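Local coordinates for protein D-alanyl transferase DltD (Enterococcus faecium TX0133A04, PDB 6PFX) that probably takes part in adding D-alanine to lipoteichoic acid, a cell-envelope polymer of Gram-positive bacteria, as a membrane-associated member of the DltD transferase family, at residues Ala331-Gln336 against Asn340-Asp345; Lys299-Asp302 against Ser307-Met310; Ile102-Phe107 against Gln312-Lys317. All blocks are in the same frame, centred on the assembly; numbering follows the deposited sequence.

Interaction 1 (Ala331-Gln336 against Asn340-Asp345); sequences ADFVNQ and NYFMED
Phe-333 and Gln-336 receive the ring of Phe-342 across a short connection. Just ahead of them, Asp-332 closes an Asx turn: its OD1 accepts from Val-334 N at 3.0 Å, bending the chain away at the end of strand 330-332. Aspartate suits this place because its short side chain lets one carboxylate oxygen reach the amide two residues on, while the other forms a salt bridge with Lys-319. Phe-333 then presents a ring face to Phe-342 in an edge-to-face, T-shaped pair, with planes at 68° and Phe-342 CZ 3.6 Å from Phe-333 CG. The Phe-333 O to Gln-336 N hydrogen bond tightens the intervening turn and brings Gln-336 round to the same ring. There Gln-336 CB lies almost over the centre of Phe-342, 3.7 Å from the centroid, a CH-pi contact. CB and CG pack on the ring, and the bend at chi2 (-63°) turns the amide back, where NE2 donates to Asn-335 OD1 and OE1 is hydrogen-bonded to Thr-339. Glutamine thus offers methylenes to the ring and an amide to two polar neighbours. Further along, Asp-345 OD2 is hydrogen-bonded to His-348 ND1, an arrangement consistent with a Ser-46, His-348, Asp-345 triad of the SGNH hydrolase kind. Both phenylalanines pack on Ala-356 of helix 351-365, and Phe-333 also touches Ile-292 of strand 288-293, placing the contact at the end of the edge strand 330-332.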
ATOM      1  N   ALA A 331      13.471   1.435  -1.446  1.00 10.82           N
ATOM      2  CA  ALA A 331      13.881   2.671  -0.786  1.00 11.42           C
ATOM      3  C   ALA A 331      13.566   2.491   0.691  1.00 10.30           C
ATOM      4  O   ALA A 331      12.431   2.702   1.125  1.00 10.82           O
ATOM      5  CB  ALA A 331      13.124   3.862  -1.355  1.00 12.37           C
ATOM      6  N   ASP A 332      14.570   2.118   1.465  1.00 14.18           N
ATOM      7  CA  ASP A 332      14.414   1.861   2.894  1.00 11.52           C
ATOM      8  C   ASP A 332      14.802   3.132   3.635  1.00 11.60           C
ATOM      9  O   ASP A 332      15.982   3.493   3.685  1.00 14.76           O
ATOM     10  CB  ASP A 332      15.309   0.691   3.296  1.00 11.50           C
ATOM     11  CG  ASP A 332      15.304   0.421   4.791  1.00 17.48           C
ATOM     12  OD1 ASP A 332      14.596   1.113   5.550  1.00 19.36           O
ATOM     13  OD2 ASP A 332      16.021  -0.509   5.209  1.00 21.78           O
ATOM     14  N   PHE A 333      13.803   3.828   4.180  1.00 11.16           N
ATOM     15  CA  PHE A 333      14.013   5.083   4.892  1.00 11.65           C
ATOM     16  C   PHE A 333      13.906   4.937   6.416  1.00 11.30           C
ATOM     17  O   PHE A 333      13.790   5.944   7.119  1.00 11.38           O
ATOM     18  CB  PHE A 333      13.023   6.145   4.393  1.00  9.28           C
ATOM     19  CG  PHE A 333      13.201   6.550   2.950  1.00 11.93           C
ATOM     20  CD1 PHE A 333      14.445   6.861   2.439  1.00 13.15           C
ATOM     21  CD2 PHE A 333      12.100   6.659   2.124  1.00 13.15           C
ATOM     22  CE1 PHE A 333      14.582   7.247   1.115  1.00 13.98           C
ATOM     23  CE2 PHE A 333      12.234   7.057   0.820  1.00 12.25           C
ATOM     24  CZ  PHE A 333      13.470   7.346   0.318  1.00 13.69           C
ATOM     25  N   VAL A 334      13.963   3.713   6.944  1.00 11.68           N
ATOM     26  CA  VAL A 334      13.846   3.524   8.391  1.00  9.99           C
ATOM     27  C   VAL A 334      14.897   4.341   9.121  1.00 13.98           C
ATOM     28  O   VAL A 334      14.653   4.849  10.225  1.00 14.16           O
ATOM     29  CB  VAL A 334      13.941   2.025   8.723  1.00 15.58           C
ATOM     30  CG1 VAL A 334      14.010   1.763  10.223  1.00 15.13           C
ATOM     31  CG2 VAL A 334      12.746   1.308   8.095  1.00 17.37           C
ATOM     32  N   ASN A 335      16.077   4.482   8.528  1.00 12.85           N
ATOM     33  CA  ASN A 335      17.148   5.235   9.169  1.00 15.95           C
ATOM     34  C   ASN A 335      16.982   6.753   9.055  1.00 14.31           C
ATOM     35  O   ASN A 335      17.870   7.490   9.506  1.00 17.89           O
ATOM     36  CB  ASN A 335      18.527   4.811   8.647  1.00 21.87           C
ATOM     37  CG  ASN A 335      18.827   5.325   7.244  1.00 22.16           C
ATOM     38  OD1 ASN A 335      18.015   6.009   6.609  1.00 22.23           O
ATOM     39  ND2 ASN A 335      20.022   5.000   6.755  1.00 28.14           N
ATOM     40  N   GLN A 336      15.860   7.237   8.518  1.00 12.14           N
ATOM     41  CA  GLN A 336      15.568   8.667   8.451  1.00 12.48           C
ATOM     42  C   GLN A 336      14.661   9.117   9.587  1.00 11.82           C
ATOM     43  O   GLN A 336      14.087  10.210   9.531  1.00 13.27           O
ATOM     44  CB  GLN A 336      14.942   9.005   7.098  1.00 12.96           C
ATOM     45  CG  GLN A 336      15.866   8.760   5.926  1.00 15.04           C
ATOM     46  CD  GLN A 336      17.084   9.636   5.988  1.00 20.84           C
ATOM     47  OE1 GLN A 336      16.976  10.861   6.065  1.00 19.10           O
ATOM     48  NE2 GLN A 336      18.256   9.017   5.970  1.00 27.13           N
ATOM     49  N   ASN A 340      14.263  15.785  10.520  1.00 14.02           N
ATOM     50  CA  ASN A 340      13.109  16.633  10.755  1.00 13.77           C
ATOM     51  C   ASN A 340      12.251  16.745   9.502  1.00 10.71           C
ATOM     52  O   ASN A 340      12.750  16.909   8.379  1.00 15.58           O
ATOM     53  CB  ASN A 340      13.543  18.021  11.222  1.00 15.03           C
ATOM     54  CG  ASN A 340      14.056  18.013  12.650  1.00 19.86           C
ATOM     55  OD1 ASN A 340      13.765  17.099  13.414  1.00 21.64           O
ATOM     56  ND2 ASN A 340      14.816  19.032  13.018  1.00 27.93           N
ATOM     57  N   TYR A 341      10.940  16.692   9.720  1.00 13.16           N
ATOM     58  CA  TYR A 341       9.933  16.923   8.693  1.00 14.20           C
ATOM     59  C   TYR A 341       9.885  15.811   7.663  1.00 13.97           C
ATOM     60  O   TYR A 341       9.271  15.988   6.606  1.00 13.20           O
ATOM     61  CB  TYR A 341      10.133  18.292   8.035  1.00 13.39           C
ATOM     62  CG  TYR A 341      10.456  19.355   9.044  1.00 15.43           C
ATOM     63  CD1 TYR A 341       9.653  19.554  10.161  1.00 17.55           C
ATOM     64  CD2 TYR A 341      11.591  20.128   8.907  1.00 13.16           C
ATOM     65  CE1 TYR A 341       9.966  20.520  11.100  1.00 16.26           C
ATOM     66  CE2 TYR A 341      11.913  21.093   9.832  1.00 16.98           C
ATOM     67  CZ  TYR A 341      11.099  21.292  10.925  1.00 15.25           C
ATOM     68  OH  TYR A 341      11.432  22.255  11.863  1.00 20.61           O
ATOM     69  N   PHE A 342      10.524  14.665   7.936  1.00 11.78           N
ATOM     70  CA  PHE A 342      10.413  13.521   7.035  1.00 11.74           C
ATOM     71  C   PHE A 342       8.986  12.993   7.023  1.00 13.56           C
ATOM     72  O   PHE A 342       8.437  12.697   5.955  1.00 13.00           O
ATOM     73  CB  PHE A 342      11.395  12.406   7.446  1.00 12.99           C
ATOM     74  CG  PHE A 342      11.803  11.499   6.316  1.00 10.00           C
ATOM     75  CD1 PHE A 342      12.872  11.829   5.506  1.00  8.93           C
ATOM     76  CD2 PHE A 342      11.133  10.321   6.068  1.00 11.65           C
ATOM     77  CE1 PHE A 342      13.255  11.022   4.459  1.00 12.64           C
ATOM     78  CE2 PHE A 342      11.512   9.511   5.018  1.00 14.00           C
ATOM     79  CZ  PHE A 342      12.577   9.858   4.221  1.00 11.39           C
ATOM     80  N   MET A 343       8.374  12.881   8.203  1.00 11.04           N
ATOM     81  CA  MET A 343       6.994  12.457   8.365  1.00 10.25           C
ATOM     82  C   MET A 343       6.141  13.663   8.727  1.00 12.93           C
ATOM     83  O   MET A 343       6.610  14.601   9.379  1.00 16.58           O
ATOM     84  CB  MET A 343       6.875  11.406   9.465  1.00 14.06           C
ATOM     85  CG  MET A 343       7.892  10.316   9.330  1.00 11.95           C
ATOM     86  SD  MET A 343       7.664   9.386   7.829  1.00 15.24           S
ATOM     87  CE  MET A 343       6.250   8.408   8.289  1.00 15.95           C
ATOM     88  N   GLU A 344       4.891  13.641   8.259  1.00 11.91           N
ATOM     89  CA  GLU A 344       3.920  14.673   8.595  1.00 13.82           C
ATOM     90  C   GLU A 344       3.407  14.494  10.015  1.00 13.94           C
ATOM     91  O   GLU A 344       3.087  15.479  10.686  1.00 15.39           O
ATOM     92  CB  GLU A 344       2.754  14.624   7.593  1.00 15.02           C
ATOM     93  CG  GLU A 344       1.751  15.749   7.777  1.00 20.54           C
ATOM     94  CD  GLU A 344       0.618  15.726   6.774  1.00 21.49           C
ATOM     95  OE1 GLU A 344      -0.542  15.453   7.169  1.00 20.71           O
ATOM     96  OE2 GLU A 344       0.898  16.020   5.598  1.00 21.96           O
ATOM     97  N   ASP A 345       3.345  13.259  10.494  1.00 14.63           N
ATOM     98  CA  ASP A 345       2.788  12.962  11.809  1.00 15.25           C
ATOM     99  C   ASP A 345       3.443  11.687  12.321  1.00 17.45           C
ATOM    100  O   ASP A 345       4.636  11.465  12.095  1.00 22.48           O
ATOM    101  CB  ASP A 345       1.266  12.870  11.717  1.00 17.85           C
ATOM    102  CG  ASP A 345       0.800  11.915  10.641  1.00 20.61           C
ATOM    103  OD1 ASP A 345       1.459  10.872  10.463  1.00 19.62           O
ATOM    104  OD2 ASP A 345      -0.209  12.213   9.957  1.00 24.22           O
TER

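Interaction 2 (Lys299-Asp302 against Ser307-Met310); sequences KWSD and SQEM
Ser-301 holds OG between its own backbone N and carbonyl carbon (chi1 60°), and the Gln-308 chain folds at chi2 (-74°), which carries its amide back toward the serine even though its CB does not point there. The two groups meet in one nearly straight hydrogen bond: Gln-308 NE2 donates to Ser-301 OG at 2.9 Å, with an N-H...O angle of 170°. Ser-301 OG lies almost exactly in the Gln-308 amide plane, so the N-H is aimed cleanly at it. NE2 has a second acceptor, the backbone Val-296 O, and the two bonds together fix the rotation of the amide. A short hydroxyl side chain suits position 301 because it fits close to the helix and still offers an acceptor; OG also makes weak bonds to the carbonyls of Asn-297 and Glu-298. Glutamine suits position 308 because its flexible chain can span the gap and end in a donor. Beside it, Ser-307 is the N-cap of the following helix: its OG accepts from Met-310 N at 3.0 Å, satisfying an amide of the first turn that has no earlier helix carbonyl to pair with. The contact therefore clasps the short helix 298-304 to the first turn of helix 308-323, across the turn joining them. Both helices belong to the connection between the parallel strands 288-293 and 330-332, and Gln-308 also touches Ala-337 in the loop beyond the latter.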
ATOM      1  N   LYS A 299      11.375  11.704  17.322  1.00 12.44           N
ATOM      2  CA  LYS A 299      10.923  12.479  18.474  1.00 13.51           C
ATOM      3  C   LYS A 299       9.693  11.833  19.095  1.00 14.19           C
ATOM      4  O   LYS A 299       9.528  11.819  20.319  1.00 13.27           O
ATOM      5  CB  LYS A 299      10.630  13.918  18.072  1.00 14.66           C
ATOM      6  CG  LYS A 299      11.878  14.731  17.801  1.00 17.16           C
ATOM      7  CD  LYS A 299      11.539  16.130  17.335  1.00 17.31           C
ATOM      8  CE  LYS A 299      12.809  16.885  16.978  1.00 22.96           C
ATOM      9  NZ  LYS A 299      12.551  18.207  16.346  1.00 32.50           N
ATOM     10  N   TRP A 300       8.826  11.267  18.253  1.00 12.90           N
ATOM     11  CA  TRP A 300       7.634  10.584  18.730  1.00 13.39           C
ATOM     12  C   TRP A 300       7.960   9.222  19.334  1.00 13.26           C
ATOM     13  O   TRP A 300       7.460   8.893  20.410  1.00 13.30           O
ATOM     14  CB  TRP A 300       6.646  10.414  17.575  1.00 12.70           C
ATOM     15  CG  TRP A 300       5.372   9.805  18.002  1.00 13.21           C
ATOM     16  CD1 TRP A 300       4.835   8.612  17.583  1.00 14.56           C
ATOM     17  CD2 TRP A 300       4.461  10.340  18.964  1.00 12.46           C
ATOM     18  NE1 TRP A 300       3.636   8.387  18.225  1.00 12.35           N
ATOM     19  CE2 TRP A 300       3.391   9.432  19.078  1.00 13.07           C
ATOM     20  CE3 TRP A 300       4.445  11.504  19.740  1.00 15.40           C
ATOM     21  CZ2 TRP A 300       2.320   9.657  19.928  1.00 18.26           C
ATOM     22  CZ3 TRP A 300       3.386  11.717  20.582  1.00 14.50           C
ATOM     23  CH2 TRP A 300       2.338  10.803  20.669  1.00 12.52           C
ATOM     24  N   SER A 301       8.804   8.416  18.684  1.00 10.60           N
ATOM     25  CA  SER A 301       9.144   7.122  19.272  1.00 12.96           C
ATOM     26  C   SER A 301       9.936   7.295  20.565  1.00 11.67           C
ATOM     27  O   SER A 301       9.824   6.464  21.472  1.00 13.23           O
ATOM     28  CB  SER A 301       9.896   6.245  18.262  1.00 12.14           C
ATOM     29  OG  SER A 301      11.100   6.848  17.825  1.00 12.67           O
ATOM     30  N   ASP A 302      10.742   8.357  20.671  1.00 13.27           N
ATOM     31  CA  ASP A 302      11.401   8.639  21.941  1.00 13.86           C
ATOM     32  C   ASP A 302      10.367   8.785  23.053  1.00 12.03           C
ATOM     33  O   ASP A 302      10.564   8.306  24.177  1.00 16.33           O
ATOM     34  CB  ASP A 302      12.206   9.935  21.842  1.00 13.89           C
ATOM     35  CG  ASP A 302      13.544   9.775  21.132  1.00 18.09           C
ATOM     36  OD1 ASP A 302      13.995   8.647  20.830  1.00 18.63           O
ATOM     37  OD2 ASP A 302      14.156  10.831  20.870  1.00 20.99           O
ATOM     38  N   SER A 307      10.351   1.002  19.785  1.00 11.36           N
ATOM     39  CA  SER A 307      11.757   0.696  19.584  1.00 11.20           C
ATOM     40  C   SER A 307      12.178   0.868  18.132  1.00 11.68           C
ATOM     41  O   SER A 307      11.670   0.177  17.235  1.00 11.31           O
ATOM     42  CB  SER A 307      12.066  -0.736  19.992  1.00 12.13           C
ATOM     43  OG  SER A 307      13.389  -1.058  19.620  1.00 13.11           O
ATOM     44  N   GLN A 308      13.155   1.748  17.912  1.00 10.87           N
ATOM     45  CA  GLN A 308      13.739   1.882  16.582  1.00 10.34           C
ATOM     46  C   GLN A 308      14.537   0.639  16.189  1.00 10.41           C
ATOM     47  O   GLN A 308      14.564   0.280  15.001  1.00 11.36           O
ATOM     48  CB  GLN A 308      14.600   3.141  16.479  1.00 10.42           C
ATOM     49  CG  GLN A 308      13.823   4.445  16.558  1.00 12.22           C
ATOM     50  CD  GLN A 308      13.050   4.726  15.300  1.00 13.17           C
ATOM     51  OE1 GLN A 308      13.399   4.222  14.226  1.00 14.02           O
ATOM     52  NE2 GLN A 308      11.994   5.533  15.408  1.00 14.92           N
ATOM     53  N   GLU A 309      15.184  -0.025  17.158  1.00 14.61           N
ATOM     54  CA  GLU A 309      15.850  -1.290  16.875  1.00 13.22           C
ATOM     55  C   GLU A 309      14.844  -2.316  16.370  1.00 13.46           C
ATOM     56  O   GLU A 309      15.114  -3.057  15.413  1.00 11.94           O
ATOM     57  CB  GLU A 309      16.567  -1.788  18.131  1.00 14.48           C
ATOM     58  CG  GLU A 309      17.276  -3.096  17.901  1.00 18.39           C
ATOM     59  CD  GLU A 309      17.893  -3.670  19.156  1.00 32.46           C
ATOM     60  OE1 GLU A 309      18.144  -2.912  20.124  1.00 29.23           O
ATOM     61  OE2 GLU A 309      18.123  -4.894  19.166  1.00 30.37           O
ATOM     62  N   MET A 310      13.655  -2.341  16.975  1.00 11.34           N
ATOM     63  CA  MET A 310      12.604  -3.231  16.495  1.00 13.93           C
ATOM     64  C   MET A 310      12.212  -2.894  15.064  1.00 11.41           C
ATOM     65  O   MET A 310      12.044  -3.790  14.234  1.00 11.39           O
ATOM     66  CB  MET A 310      11.383  -3.141  17.415  1.00 11.72           C
ATOM     67  CG  MET A 310      10.198  -3.997  16.990  1.00 16.30           C
ATOM     68  SD  MET A 310       9.153  -3.241  15.726  1.00 12.29           S
ATOM     69  CE  MET A 310       8.443  -1.884  16.666  1.00 15.85           C
TER

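Interaction 3 (Ile102-Phe107 against Gln312-Lys317); sequences ISPQWF and QGFAKK
One helical turn on from Phe-314, whose ring packs against Ile-102, Pro-104 and Phe-107, Lys-317 NZ is gripped by the backbone carbonyls of Arg-267, Trp-386 and Gln-389. Its cationic end also makes cation-pi contacts with Phe-272 and Trp-386, and these partners probably help to keep the charge favourable in a buried place. The setting is the parallel, five-stranded alpha/beta core expected of the SGNH hydrolase clan: residues 102-107 leave the central strand 97-101, and residues 312-317 lie on helix 308-323, which lies in the connection between strands 288-293 and 330-332. A 3-10 segment starting at Pro-104 turns the first chain, with Ser-103 O accepting from Trp-106 N and Pro-104 O from Phe-107 N. Proline suits the start of this turn, since it needs no amide hydrogen there and has a rigid apolar ring to offer. Phe-314 projects from its helix with CG anti to the backbone N (chi1 162°), which sends its ring into the bend. Pro-104 CA lies over one face, 4.1 Å from the centroid, in a CH-pi contact, while Pro-104 CG reaches Phe-314 CE2 at 3.9 Å. Phe-107 meets the same ring obliquely, planes at 55°, and Phe-314 CE1 sits over the Phe-107 face, 3.4 Å from Phe-107 CD1. Phe-272 of helix 271-284 adjoins both phenylalanines, so three aromatic rings gather here. The branched Ile-102 offers a methyl to the rim: its CG2 lies in the plane of the Phe-314 ring, at the edge, 3.9 Å from Phe-314 CZ.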
ATOM      1  N   ILE A 102       5.193   0.317   1.966  1.00 10.74           N
ATOM      2  CA  ILE A 102       5.008  -0.706   2.997  1.00 10.63           C
ATOM      3  C   ILE A 102       4.951  -0.006   4.355  1.00 14.85           C
ATOM      4  O   ILE A 102       5.966   0.520   4.817  1.00 15.72           O
ATOM      5  CB  ILE A 102       6.190  -1.685   3.003  1.00  9.61           C
ATOM      6  CG1 ILE A 102       6.409  -2.333   1.640  1.00 11.40           C
ATOM      7  CG2 ILE A 102       5.987  -2.783   4.066  1.00 13.82           C
ATOM      8  CD1 ILE A 102       7.672  -3.181   1.563  1.00 10.80           C
ATOM      9  N   SER A 103       3.799  -0.037   5.033  1.00 13.16           N
ATOM     10  CA  SER A 103       3.712   0.547   6.379  1.00 14.11           C
ATOM     11  C   SER A 103       4.122  -0.475   7.435  1.00 12.72           C
ATOM     12  O   SER A 103       3.486  -1.529   7.532  1.00 12.35           O
ATOM     13  CB  SER A 103       2.291   1.016   6.669  1.00 15.38           C
ATOM     14  OG  SER A 103       1.919   2.091   5.834  1.00 23.76           O
ATOM     15  N   PRO A 104       5.135  -0.201   8.264  1.00 10.13           N
ATOM     16  CA  PRO A 104       5.466  -1.154   9.345  1.00 12.80           C
ATOM     17  C   PRO A 104       4.284  -1.457  10.266  1.00 14.21           C
ATOM     18  O   PRO A 104       4.148  -2.596  10.740  1.00 13.19           O
ATOM     19  CB  PRO A 104       6.634  -0.450  10.063  1.00 13.16           C
ATOM     20  CG  PRO A 104       7.252   0.464   8.978  1.00 15.67           C
ATOM     21  CD  PRO A 104       6.041   0.966   8.244  1.00 12.94           C
ATOM     22  N   GLN A 105       3.389  -0.479  10.468  1.00 12.10           N
ATOM     23  CA  GLN A 105       2.287  -0.629  11.411  1.00 14.61           C
ATOM     24  C   GLN A 105       1.256  -1.646  10.953  1.00 15.08           C
ATOM     25  O   GLN A 105       0.425  -2.084  11.755  1.00 13.91           O
ATOM     26  CB  GLN A 105       1.575   0.707  11.619  1.00 21.93           C
ATOM     27  CG  GLN A 105       2.469   1.805  12.130  1.00 24.09           C
ATOM     28  CD  GLN A 105       3.386   2.368  11.053  1.00 26.68           C
ATOM     29  OE1 GLN A 105       3.065   2.329   9.856  1.00 20.33           O
ATOM     30  NE2 GLN A 105       4.549   2.860  11.469  1.00 20.46           N
ATOM     31  N   TRP A 106       1.282  -2.037   9.685  1.00 10.32           N
ATOM     32  CA  TRP A 106       0.384  -3.092   9.266  1.00 13.00           C
ATOM     33  C   TRP A 106       0.706  -4.412   9.948  1.00 12.80           C
ATOM     34  O   TRP A 106      -0.172  -5.269  10.087  1.00 12.95           O
ATOM     35  CB  TRP A 106       0.540  -3.344   7.778  1.00 12.09           C
ATOM     36  CG  TRP A 106       0.076  -2.280   6.861  1.00 14.08           C
ATOM     37  CD1 TRP A 106      -0.668  -1.174   7.161  1.00 15.98           C
ATOM     38  CD2 TRP A 106       0.332  -2.229   5.458  1.00 11.91           C
ATOM     39  NE1 TRP A 106      -0.904  -0.445   6.009  1.00 20.12           N
ATOM     40  CE2 TRP A 106      -0.289  -1.074   4.954  1.00 14.78           C
ATOM     41  CE3 TRP A 106       1.031  -3.058   4.577  1.00 11.33           C
ATOM     42  CZ2 TRP A 106      -0.233  -0.730   3.598  1.00 17.39           C
ATOM     43  CZ3 TRP A 106       1.092  -2.715   3.239  1.00 14.91           C
ATOM     44  CH2 TRP A 106       0.470  -1.561   2.764  1.00 16.78           C
ATOM     45  N   PHE A 107       1.965  -4.607  10.326  1.00 11.96           N
ATOM     46  CA  PHE A 107       2.493  -5.915  10.698  1.00  9.63           C
ATOM     47  C   PHE A 107       2.353  -6.187  12.184  1.00 13.84           C
ATOM     48  O   PHE A 107       3.287  -6.593  12.865  1.00 13.45           O
ATOM     49  CB  PHE A 107       3.934  -6.003  10.218  1.00 10.73           C
ATOM     50  CG  PHE A 107       4.059  -5.979   8.700  1.00  9.41           C
ATOM     51  CD1 PHE A 107       3.973  -4.787   7.970  1.00 12.39           C
ATOM     52  CD2 PHE A 107       4.222  -7.164   8.004  1.00 10.47           C
ATOM     53  CE1 PHE A 107       4.065  -4.799   6.566  1.00 10.95           C
ATOM     54  CE2 PHE A 107       4.323  -7.182   6.634  1.00 10.19           C
ATOM     55  CZ  PHE A 107       4.253  -5.992   5.906  1.00 10.71           C
ATOM     56  N   GLN A 312      14.063  -1.536  12.789  1.00 11.45           N
ATOM     57  CA  GLN A 312      15.154  -2.013  11.949  1.00 11.71           C
ATOM     58  C   GLN A 312      15.061  -3.515  11.719  1.00 10.60           C
ATOM     59  O   GLN A 312      15.443  -4.003  10.650  1.00 12.63           O
ATOM     60  CB  GLN A 312      16.495  -1.650  12.581  1.00 13.54           C
ATOM     61  CG  GLN A 312      16.777  -0.187  12.540  1.00 12.02           C
ATOM     62  CD  GLN A 312      17.779   0.272  13.582  1.00 25.74           C
ATOM     63  OE1 GLN A 312      18.516  -0.530  14.157  1.00 30.40           O
ATOM     64  NE2 GLN A 312      17.798   1.575  13.841  1.00 29.34           N
ATOM     65  N   GLY A 313      14.611  -4.265  12.732  1.00 11.24           N
ATOM     66  CA  GLY A 313      14.373  -5.687  12.557  1.00 10.87           C
ATOM     67  C   GLY A 313      13.215  -5.972  11.622  1.00 11.02           C
ATOM     68  O   GLY A 313      13.289  -6.886  10.793  1.00 12.01           O
ATOM     69  N   PHE A 314      12.129  -5.196  11.735  1.00 12.01           N
ATOM     70  CA  PHE A 314      11.059  -5.314  10.755  1.00  9.97           C
ATOM     71  C   PHE A 314      11.610  -5.129   9.342  1.00  8.74           C
ATOM     72  O   PHE A 314      11.313  -5.911   8.425  1.00  9.95           O
ATOM     73  CB  PHE A 314       9.920  -4.311  10.996  1.00 10.06           C
ATOM     74  CG  PHE A 314       9.057  -4.146   9.784  1.00  8.75           C
ATOM     75  CD1 PHE A 314       8.081  -5.081   9.476  1.00 12.51           C
ATOM     76  CD2 PHE A 314       9.268  -3.097   8.914  1.00 13.14           C
ATOM     77  CE1 PHE A 314       7.321  -4.963   8.339  1.00 12.42           C
ATOM     78  CE2 PHE A 314       8.513  -2.982   7.767  1.00 11.87           C
ATOM     79  CZ  PHE A 314       7.552  -3.934   7.472  1.00 10.22           C
ATOM     80  N   ALA A 315      12.412  -4.080   9.145  1.00 11.04           N
ATOM     81  CA  ALA A 315      12.933  -3.797   7.812  1.00 10.26           C
ATOM     82  C   ALA A 315      13.837  -4.921   7.333  1.00 11.78           C
ATOM     83  O   ALA A 315      13.766  -5.324   6.170  1.00 10.12           O
ATOM     84  CB  ALA A 315      13.696  -2.480   7.822  1.00 13.89           C
ATOM     85  N   LYS A 316      14.672  -5.467   8.227  1.00 13.24           N
ATOM     86  CA  LYS A 316      15.512  -6.603   7.855  1.00 12.58           C
ATOM     87  C   LYS A 316      14.661  -7.769   7.373  1.00 10.43           C
ATOM     88  O   LYS A 316      14.984  -8.408   6.361  1.00 11.04           O
ATOM     89  CB  LYS A 316      16.360  -7.044   9.052  1.00 12.80           C
ATOM     90  CG  LYS A 316      17.363  -8.170   8.750  1.00 16.32           C
ATOM     91  CD  LYS A 316      18.248  -8.511   9.946  1.00 16.29           C
ATOM     92  CE  LYS A 316      19.432  -9.357   9.524  1.00 25.90           C
ATOM     93  NZ  LYS A 316      19.199 -10.789   9.754  1.00 35.02           N
ATOM     94  N   LYS A 317      13.573  -8.051   8.087  1.00 11.29           N
ATOM     95  CA  LYS A 317      12.722  -9.186   7.760  1.00  9.83           C
ATOM     96  C   LYS A 317      12.006  -8.973   6.429  1.00 11.05           C
ATOM     97  O   LYS A 317      11.966  -9.878   5.580  1.00 10.67           O
ATOM     98  CB  LYS A 317      11.720  -9.428   8.891  1.00 11.44           C
ATOM     99  CG  LYS A 317      10.856 -10.653   8.670  1.00 11.45           C
ATOM    100  CD  LYS A 317      10.107 -11.057   9.940  1.00 10.94           C
ATOM    101  CE  LYS A 317       9.122 -12.184   9.665  1.00 11.44           C
ATOM    102  NZ  LYS A 317       8.519 -12.692  10.952  1.00 13.61           N
TER

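How the interactions relate
Interaction 3 is the buried member of the set, whereas interactions 1 and 2 are partly buried and lie farther from the centre of the chain. Chemistry follows place: rings and aliphatic carbons meet in interaction 3, interaction 1 mixes ring packing with a glutamine whose polar end is tied locally, and interaction 2 rests on a single polar bond between side chains. Interactions 2 and 3 share helix 308-323, the former at its first turn and the latter further along. The same helix leads on to strand 330-332 of interaction 1, and Val-334 packs on its Ala-315. Interactions 1 and 2 bridge short gaps in sequence; interaction 3 joins segments 205 residues apart.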